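PDB 4MR0: plasmin and fibronectin-binding protein A from Streptococcus pneumoniae, which acts as a fibronectin-dependent adhesin and invasin on the pneumococcal surface, binding human fibronectin, plasmin, plasminogen and serum albumin. Local coordinates for residues T157-E162 against T179-I184. Sequence-based numbering, arbitrary orientation.
With MN (manganese (II) ion), chain F.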
loop_
_atom_site.group_PDB
_atom_site.type_symbol
_atom_site.label_atom_id
_atom_site.label_comp_id
_atom_site.label_asym_id
_atom_site.label_seq_id
_atom_site.Cartn_x
_atom_site.Cartn_y
_atom_site.Cartn_z
ATOM N N THR A 157 -21.685 -18.490 5.603
ATOM C CA THR A 157 -21.262 -17.203 6.142
ATOM C C THR A 157 -20.935 -17.434 7.607
ATOM O O THR A 157 -21.800 -17.803 8.397
ATOM C CB THR A 157 -22.365 -16.146 6.004
ATOM O OG1 THR A 157 -22.725 -16.024 4.625
ATOM C CG2 THR A 157 -21.876 -14.797 6.499
ATOM N N TYR A 158 -19.673 -17.224 7.959
ATOM C CA TYR A 158 -19.208 -17.451 9.316
ATOM C C TYR A 158 -19.015 -16.168 10.104
ATOM O O TYR A 158 -18.025 -15.465 9.936
ATOM C CB TYR A 158 -17.903 -18.237 9.256
ATOM C CG TYR A 158 -18.056 -19.529 8.489
ATOM C CD1 TYR A 158 -18.478 -20.693 9.128
ATOM C CD2 TYR A 158 -17.835 -19.574 7.112
ATOM C CE1 TYR A 158 -18.681 -21.870 8.419
ATOM C CE2 TYR A 158 -18.038 -20.749 6.388
ATOM C CZ TYR A 158 -18.461 -21.892 7.051
ATOM O OH TYR A 158 -18.665 -23.053 6.349
ATOM N N LEU A 159 -19.979 -15.868 10.966
ATOM C CA LEU A 159 -19.921 -14.675 11.793
ATOM C C LEU A 159 -18.960 -14.888 12.962
ATOM O O LEU A 159 -18.942 -15.965 13.560
ATOM C CB LEU A 159 -21.314 -14.364 12.353
ATOM C CG LEU A 159 -21.402 -13.297 13.447
ATOM C CD1 LEU A 159 -21.146 -11.923 12.843
ATOM C CD2 LEU A 159 -22.780 -13.346 14.112
ATOM N N VAL A 160 -18.144 -13.879 13.265
ATOM C CA VAL A 160 -17.242 -13.957 14.417
ATOM C C VAL A 160 -17.433 -12.702 15.255
ATOM O O VAL A 160 -17.448 -11.591 14.729
ATOM C CB VAL A 160 -15.745 -14.097 14.018
ATOM C CG1 VAL A 160 -15.529 -15.426 13.309
ATOM C CG2 VAL A 160 -15.297 -12.919 13.153
ATOM N N LYS A 161 -17.603 -12.877 16.559
ATOM C CA LYS A 161 -17.813 -11.734 17.437
ATOM C C LYS A 161 -16.568 -11.328 18.215
ATOM O O LYS A 161 -16.610 -10.412 19.044
ATOM C CB LYS A 161 -18.973 -12.003 18.395
ATOM C CG LYS A 161 -20.323 -12.090 17.691
ATOM C CD LYS A 161 -21.452 -11.855 18.680
ATOM C CE LYS A 161 -22.811 -11.967 18.021
ATOM N NZ LYS A 161 -23.888 -11.575 18.980
ATOM N N GLU A 162 -15.467 -12.022 17.945
ATOM C CA GLU A 162 -14.177 -11.719 18.557
ATOM C C GLU A 162 -13.089 -12.166 17.589
ATOM O O GLU A 162 -13.366 -12.850 16.596
ATOM C CB GLU A 162 -14.007 -12.422 19.909
ATOM C CG GLU A 162 -13.993 -11.474 21.125
ATOM C CD GLU A 162 -12.689 -10.678 21.282
ATOM O OE1 GLU A 162 -11.771 -10.816 20.443
ATOM O OE2 GLU A 162 -12.579 -9.909 22.262
ATOM N N THR A 179 -17.826 -17.134 3.265
ATOM C CA THR A 179 -17.585 -15.748 3.650
ATOM C C THR A 179 -17.401 -15.623 5.161
ATOM O O THR A 179 -18.213 -16.123 5.941
ATOM C CB THR A 179 -18.769 -14.824 3.245
ATOM O OG1 THR A 179 -18.868 -14.761 1.818
ATOM C CG2 THR A 179 -18.562 -13.421 3.795
ATOM N N ILE A 180 -16.329 -14.960 5.575
ATOM C CA ILE A 180 -16.099 -14.749 6.991
ATOM C C ILE A 180 -16.664 -13.365 7.282
ATOM O O ILE A 180 -16.221 -12.371 6.703
ATOM C CB ILE A 180 -14.594 -14.849 7.313
ATOM C CG1 ILE A 180 -14.155 -16.308 7.140
ATOM C CG2 ILE A 180 -14.317 -14.369 8.732
ATOM C CD1 ILE A 180 -12.715 -16.569 7.449
ATOM N N LEU A 181 -17.671 -13.303 8.150
ATOM C CA LEU A 181 -18.315 -12.033 8.476
ATOM C C LEU A 181 -17.810 -11.397 9.763
ATOM O O LEU A 181 -17.925 -11.972 10.846
ATOM C CB LEU A 181 -19.834 -12.231 8.564
ATOM C CG LEU A 181 -20.685 -11.006 8.914
ATOM C CD1 LEU A 181 -20.504 -9.916 7.863
ATOM C CD2 LEU A 181 -22.154 -11.427 9.014
ATOM N N ASN A 182 -17.261 -10.193 9.648
ATOM C CA ASN A 182 -16.749 -9.502 10.823
ATOM C C ASN A 182 -17.849 -8.947 11.726
ATOM O O ASN A 182 -18.533 -7.979 11.374
ATOM C CB ASN A 182 -15.815 -8.369 10.412
ATOM C CG ASN A 182 -15.296 -7.599 11.605
ATOM O OD1 ASN A 182 -15.254 -8.130 12.718
ATOM N ND2 ASN A 182 -14.884 -6.352 11.382
ATOM N N GLY A 183 -18.007 -9.564 12.894
ATOM C CA GLY A 183 -19.012 -9.124 13.846
ATOM C C GLY A 183 -18.383 -8.568 15.113
ATOM O O GLY A 183 -19.041 -8.457 16.148
ATOM N N ILE A 184 -17.100 -8.220 15.032
ATOM C CA ILE A 184 -16.377 -7.681 16.179
ATOM C C ILE A 184 -16.762 -6.213 16.365
ATOM O O ILE A 184 -16.297 -5.335 15.635
ATOM C CB ILE A 184 -14.856 -7.807 15.959
ATOM C CG1 ILE A 184 -14.522 -9.240 15.530
ATOM C CG2 ILE A 184 -14.107 -7.484 17.244
ATOM C CD1 ILE A 184 -13.110 -9.415 14.992
HETATM MN MN MN F . -10.942 -8.783 23.177
HETATM O O HOH W 1 -18.626 -8.238 19.005
HETATM O O HOH W 2 -9.558 -10.111 21.760
HETATM O O HOH W 3 -12.529 -7.774 24.646
HETATM O O HOH W 4 -10.749 -10.601 24.519
#
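The carbonyl O of T179 accepts a hydrogen bond from Y158 N at 2.7 Å, with an N-H...O angle of 167°, and also takes a CA-H...O contact from T157 CA. This pairing joins parallel strands of successive coils at the N-terminal end of a right-handed parallel beta-helix, the fold of the pectate lyase-like superfamily. The ladder continues with L181 N donating to Y158 O, V160 N to L181 O, and G183 N to V160 O at 2.8 Å, the last with an N-H...O angle of only 130°. It illustrates how coils stack: alternate residues Y158 and V160 each use both N-H and C=O, which sets Y158 beside I180 and L159 beside L181.

Side chains alternate between two faces. On one, T157 CG2 meets L181 CB at 3.9 Å. L159 CG is anti to the backbone N (chi1 169°). Beyond it, CD1 lies 4.0 Å from L181 CD2. The same L159 CD1 leans over G183, which has no side chain, 3.7 Å from its CA. The buried face carries Y158, V160, I180 and N182; here I135 of helix 132-143 packs against Y158 and V160, and R132 against V160, consistent with the N-terminal cap common in parallel beta-helices.

At the end of strand 179-182, N182 OD1 accepts a hydrogen bond from I184 N, an Asx turn, while N182 ND2 is hydrogen-bonded to S191 OG and M223 O. I184 CD1 rests 3.8 Å from E162 C. Water 1 bridges K161 O and G183 O. E162 OE2 binds a manganese ion at 2.2 Å, with H189 NE2, T200 O and three waters completing its shell, and E162 OE1 accepts from metal-bound water 2.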